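Long-range contact in free serine kinase (Thermococcus kodakarensis KOD1, PDB 5X0G), which uses ADP to phosphorylate free L-serine, giving O-phospho-L-serine and AMP in the first step of cysteine biosynthesis from serine: residues K52-A57 with A85-L90. The protein carries 1 engineered substitution. Sequence-based numbering, arbitrary orientation. Where two conformers were deposited one is given.
Sequences KPMLLA and APSVIL. With ADP (adenosine-5'-diphosphate), chain C; AMP (adenosine monophosphate), chain B.
Where Pro53 starts to pack against Val88, Lys52 immediately ahead of it turns its side chain the other way, from the paired strands to the nucleotide. With CG anti to the backbone N (chi1 -167°) and a bend at chi3, its NZ donates to both ribose hydroxyls of ADP, 2.7 Å to O2' and 2.9 Å to O3', and to O2' of AMP modelled in the same site. With an alanine in place of Lys52, the ribose hydroxyls would probably lose their cationic donor, and the sugar would be less firmly fixed. Pro53 CG lies alongside Val88 CG2 (3.9 Å), and Pro231 touches the side chains of Pro53, Leu55 and Val88 on that face. Met54 opens the parallel pairing: its N meets a lone pair of Pro86 O in the carbonyl plane, while its O receives Val88 N at 2.7 Å. Leu55 lies on the same face as Val88, its CD2 beside Val88 CB. Leu56 faces the opposite way; its CD1 presses on Ser87 CB at a tight 3.5 Å, and Ser87 OG is bonded back to Ala85 O. The backbone of Leu56 continues the pairing, N to Val88 O and O from Leu90 N, the latter nearly straight (176°). Between these inner strands of the ParB-like sheet the chain passes through strand 65-67 and helix 71-80, whose Arg73 NH1 bonds Lys52 O; this is consistent with the paired strands and Arg73 together placing an ADP-binding amine.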
ATOM      1  N   LYS A  52      15.227  -7.040  -8.891  1.00 18.33           N
ATOM      2  CA  LYS A  52      14.617  -5.805  -8.364  1.00 18.40           C
ATOM      3  C   LYS A  52      14.868  -5.742  -6.837  1.00 17.54           C
ATOM      4  O   LYS A  52      14.145  -6.361  -6.067  1.00 17.20           O
ATOM      5  CB  LYS A  52      13.100  -5.790  -8.677  1.00 18.88           C
ATOM      6  CG  LYS A  52      12.399  -4.439  -8.456  1.00 19.47           C
ATOM      7  CD  LYS A  52      10.882  -4.502  -8.643  1.00 20.17           C
ATOM      8  CE  LYS A  52      10.372  -3.712  -9.847  1.00 21.51           C
ATOM      9  NZ  LYS A  52       9.026  -4.133 -10.374  1.00 22.41           N
ATOM     10  N   PRO A  53      15.898  -4.994  -6.388  1.00 17.43           N
ATOM     11  CA  PRO A  53      16.227  -5.093  -4.950  1.00 16.86           C
ATOM     12  C   PRO A  53      15.109  -4.559  -4.052  1.00 16.69           C
ATOM     13  O   PRO A  53      14.334  -3.680  -4.491  1.00 17.06           O
ATOM     14  CB  PRO A  53      17.484  -4.214  -4.824  1.00 17.19           C
ATOM     15  CG  PRO A  53      17.344  -3.216  -5.924  1.00 17.85           C
ATOM     16  CD  PRO A  53      16.698  -3.948  -7.066  1.00 18.05           C
ATOM     17  N   MET A  54      15.025  -5.092  -2.821  0.50 16.36           N
ATOM     18  CA  MET A  54      14.178  -4.547  -1.750  0.50 16.46           C
ATOM     19  C   MET A  54      14.551  -3.077  -1.543  0.50 16.67           C
ATOM     20  O   MET A  54      15.706  -2.716  -1.755  0.50 16.76           O
ATOM     21  CB  MET A  54      14.434  -5.250  -0.396  0.50 16.42           C
ATOM     22  CG  MET A  54      14.619  -6.764  -0.365  0.50 16.33           C
ATOM     23  SD  MET A  54      13.112  -7.633   0.124  0.50 16.65           S
ATOM     24  CE  MET A  54      12.170  -6.985  -1.228  0.50 16.77           C
ATOM     25  N   LEU A  55      13.593  -2.247  -1.125  1.00 16.89           N
ATOM     26  CA  LEU A  55      13.888  -0.902  -0.593  1.00 17.20           C
ATOM     27  C   LEU A  55      13.607  -0.930   0.915  1.00 17.15           C
ATOM     28  O   LEU A  55      12.478  -1.214   1.343  1.00 17.29           O
ATOM     29  CB  LEU A  55      13.075   0.181  -1.302  1.00 17.86           C
ATOM     30  CG  LEU A  55      13.346   0.186  -2.806  1.00 18.13           C
ATOM     31  CD1 LEU A  55      12.507   1.235  -3.521  1.00 19.05           C
ATOM     32  CD2 LEU A  55      14.817   0.433  -3.088  1.00 18.14           C
ATOM     33  N   LEU A  56      14.656  -0.687   1.701  1.00 17.07           N
ATOM     34  CA  LEU A  56      14.593  -0.769   3.160  1.00 17.23           C
ATOM     35  C   LEU A  56      14.959   0.542   3.828  1.00 17.72           C
ATOM     36  O   LEU A  56      15.662   1.374   3.242  1.00 17.80           O
ATOM     37  CB  LEU A  56      15.551  -1.844   3.674  1.00 17.08           C
ATOM     38  CG  LEU A  56      15.418  -3.261   3.116  1.00 16.66           C
ATOM     39  CD1 LEU A  56      16.524  -4.144   3.699  1.00 16.79           C
ATOM     40  CD2 LEU A  56      14.049  -3.863   3.388  1.00 16.71           C
ATOM     41  N   ALA A  57      14.478   0.686   5.064  1.00 18.08           N
ATOM     42  CA  ALA A  57      14.836   1.778   5.948  1.00 18.76           C
ATOM     43  C   ALA A  57      15.204   1.207   7.316  1.00 19.17           C
ATOM     44  O   ALA A  57      14.447   0.414   7.875  1.00 19.18           O
ATOM     45  CB  ALA A  57      13.681   2.739   6.080  1.00 19.25           C
ATOM     46  N   ALA A  85      17.672 -11.239   0.919  1.00 15.79           N
ATOM     47  CA  ALA A  85      17.328 -10.562  -0.332  1.00 15.36           C
ATOM     48  C   ALA A  85      18.274  -9.399  -0.606  1.00 15.44           C
ATOM     49  O   ALA A  85      18.696  -8.698   0.337  1.00 15.63           O
ATOM     50  CB  ALA A  85      15.892 -10.085  -0.287  1.00 15.15           C
ATOM     51  N   PRO A  86      18.622  -9.175  -1.899  1.00 15.46           N
ATOM     52  CA  PRO A  86      19.413  -7.977  -2.181  1.00 15.70           C
ATOM     53  C   PRO A  86      18.529  -6.778  -1.964  1.00 15.50           C
ATOM     54  O   PRO A  86      17.357  -6.766  -2.403  1.00 15.24           O
ATOM     55  CB  PRO A  86      19.827  -8.126  -3.646  1.00 15.95           C
ATOM     56  CG  PRO A  86      19.026  -9.239  -4.207  1.00 15.73           C
ATOM     57  CD  PRO A  86      18.330  -9.964  -3.101  1.00 15.43           C
ATOM     58  N   SER A  87      19.097  -5.778  -1.295  1.00 15.74           N
ATOM     59  CA  SER A  87      18.339  -4.663  -0.782  1.00 15.69           C
ATOM     60  C   SER A  87      19.095  -3.370  -1.000  1.00 16.13           C
ATOM     61  O   SER A  87      20.326  -3.367  -1.021  1.00 16.55           O
ATOM     62  CB  SER A  87      18.142  -4.843   0.723  1.00 15.78           C
ATOM     63  OG  SER A  87      17.452  -6.047   1.021  1.00 15.53           O
ATOM     64  N   VAL A  88      18.346  -2.279  -1.127  1.00 16.19           N
ATOM     65  CA  VAL A  88      18.919  -0.927  -1.114  1.00 16.75           C
ATOM     66  C   VAL A  88      18.413  -0.226   0.145  1.00 16.84           C
ATOM     67  O   VAL A  88      17.215  -0.214   0.430  1.00 16.59           O
ATOM     68  CB  VAL A  88      18.529  -0.179  -2.407  1.00 17.07           C
ATOM     69  CG1 VAL A  88      18.830   1.321  -2.326  1.00 17.77           C
ATOM     70  CG2 VAL A  88      19.251  -0.813  -3.580  1.00 17.24           C
ATOM     71  N   ILE A  89      19.338   0.347   0.904  1.00 17.34           N
ATOM     72  CA  ILE A  89      19.011   1.001   2.145  1.00 17.65           C
ATOM     73  C   ILE A  89      18.822   2.490   1.852  1.00 18.25           C
ATOM     74  O   ILE A  89      19.750   3.155   1.368  1.00 18.77           O
ATOM     75  CB  ILE A  89      20.112   0.759   3.196  1.00 18.11           C
ATOM     76  CG1 ILE A  89      20.231  -0.750   3.475  1.00 17.80           C
ATOM     77  CG2 ILE A  89      19.794   1.515   4.480  1.00 18.58           C
ATOM     78  CD1 ILE A  89      21.514  -1.133   4.183  1.00 18.53           C
ATOM     79  N   LEU A  90      17.613   2.980   2.130  1.00 18.34           N
ATOM     80  CA  LEU A  90      17.228   4.365   1.882  1.00 19.04           C
ATOM     81  C   LEU A  90      17.525   5.273   3.047  1.00 19.71           C
ATOM     82  O   LEU A  90      17.425   4.860   4.201  1.00 19.66           O
ATOM     83  CB  LEU A  90      15.728   4.467   1.677  1.00 19.05           C
ATOM     84  CG  LEU A  90      15.154   3.707   0.501  1.00 18.70           C
ATOM     85  CD1 LEU A  90      13.640   3.802   0.582  1.00 18.95           C
ATOM     86  CD2 LEU A  90      15.692   4.294  -0.795  1.00 19.16           C
TER
HETATM   87  PB  ADP C 302       4.808  -4.184  -2.421  0.50 21.47           P
HETATM   88  O1B ADP C 302       5.242  -3.310  -3.581  0.50 21.41           O
HETATM   89  O2B ADP C 302       5.619  -3.967  -1.168  0.50 21.21           O
HETATM   90  O3B ADP C 302       3.315  -4.256  -2.236  0.50 20.93           O
HETATM   91  PA  ADP C 302       6.323  -6.004  -3.915  0.50 19.92           P
HETATM   92  O1A ADP C 302       7.246  -7.049  -3.339  0.50 19.28           O
HETATM   93  O2A ADP C 302       6.907  -4.687  -4.359  0.50 20.03           O
HETATM   94  O3A ADP C 302       5.156  -5.695  -2.860  0.50 20.57           O
HETATM   95  O5' ADP C 302       5.506  -6.673  -5.136  0.50 19.05           O
HETATM   96  C5' ADP C 302       6.054  -7.688  -5.974  0.50 17.95           C
HETATM   97  C4' ADP C 302       7.248  -7.171  -6.766  0.50 17.29           C
HETATM   98  O4' ADP C 302       8.069  -8.273  -7.151  0.50 16.87           O
HETATM   99  C3' ADP C 302       6.889  -6.452  -8.070  0.50 16.90           C
HETATM  100  O3' ADP C 302       7.535  -5.178  -8.135  0.50 16.42           O
HETATM  101  C2' ADP C 302       7.436  -7.332  -9.170  0.50 16.65           C
HETATM  102  O2' ADP C 302       7.885  -6.619 -10.330  0.50 16.54           O
HETATM  103  C1' ADP C 302       8.596  -7.964  -8.439  0.50 16.48           C
HETATM  104  N9  ADP C 302       9.149  -9.126  -9.157  0.50 16.22           N
HETATM  105  C8  ADP C 302       8.528  -9.908 -10.061  0.50 15.87           C
HETATM  106  N7  ADP C 302       9.371 -10.872 -10.504  0.50 15.67           N
HETATM  107  C5  ADP C 302      10.554 -10.695  -9.884  0.50 15.79           C
HETATM  108  C6  ADP C 302      11.875 -11.346  -9.883  0.50 15.77           C
HETATM  109  N6  ADP C 302      12.134 -12.423 -10.661  0.50 15.71           N
HETATM  110  N1  ADP C 302      12.824 -10.828  -9.069  0.50 15.47           N
HETATM  111  C2  ADP C 302      12.607  -9.763  -8.279  0.50 15.54           C
HETATM  112  N3  ADP C 302      11.434  -9.122  -8.235  0.50 15.79           N
HETATM  113  C4  ADP C 302      10.398  -9.538  -9.002  0.50 15.92           C
HETATM  114  P   AMP B 301       6.462  -6.284  -3.940  0.50 17.16           P
HETATM  115  O1P AMP B 301       7.603  -7.199  -3.571  0.50 16.48           O
HETATM  116  O2P AMP B 301       5.391  -6.106  -2.895  0.50 16.96           O
HETATM  117  O3P AMP B 301       6.946  -5.010  -4.592  0.50 17.21           O
HETATM  118  O5' AMP B 301       5.680  -7.099  -5.087  0.50 16.98           O
HETATM  119  C5' AMP B 301       6.358  -8.090  -5.846  0.50 17.17           C
HETATM  120  C4' AMP B 301       7.207  -7.378  -6.879  0.50 17.24           C
HETATM  121  O4' AMP B 301       8.270  -8.218  -7.308  0.50 17.25           O
HETATM  122  C3' AMP B 301       6.416  -6.999  -8.124  0.50 17.42           C
HETATM  123  O3' AMP B 301       6.254  -5.580  -8.184  0.50 17.94           O
HETATM  124  C2' AMP B 301       7.228  -7.514  -9.296  0.50 17.30           C
HETATM  125  O2' AMP B 301       7.422  -6.523 -10.310  0.50 17.49           O
HETATM  126  C1' AMP B 301       8.550  -7.921  -8.671  0.50 16.98           C
HETATM  127  N9  AMP B 301       9.151  -9.096  -9.329  0.50 16.70           N
HETATM  128  C8  AMP B 301       8.565  -9.913 -10.223  0.50 16.29           C
HETATM  129  N7  AMP B 301       9.427 -10.885 -10.605  0.50 16.11           N
HETATM  130  C5  AMP B 301      10.586 -10.685  -9.949  0.50 16.18           C
HETATM  131  C6  AMP B 301      11.906 -11.335  -9.884  0.50 16.08           C
HETATM  132  N6  AMP B 301      12.189 -12.434 -10.622  0.50 15.89           N
HETATM  133  N1  AMP B 301      12.824 -10.790  -9.055  0.50 15.82           N
HETATM  134  C2  AMP B 301      12.579  -9.701  -8.305  0.50 15.94           C
HETATM  135  N3  AMP B 301      11.403  -9.061  -8.322  0.50 16.28           N
HETATM  136  C4  AMP B 301      10.395  -9.501  -9.109  0.50 16.32           C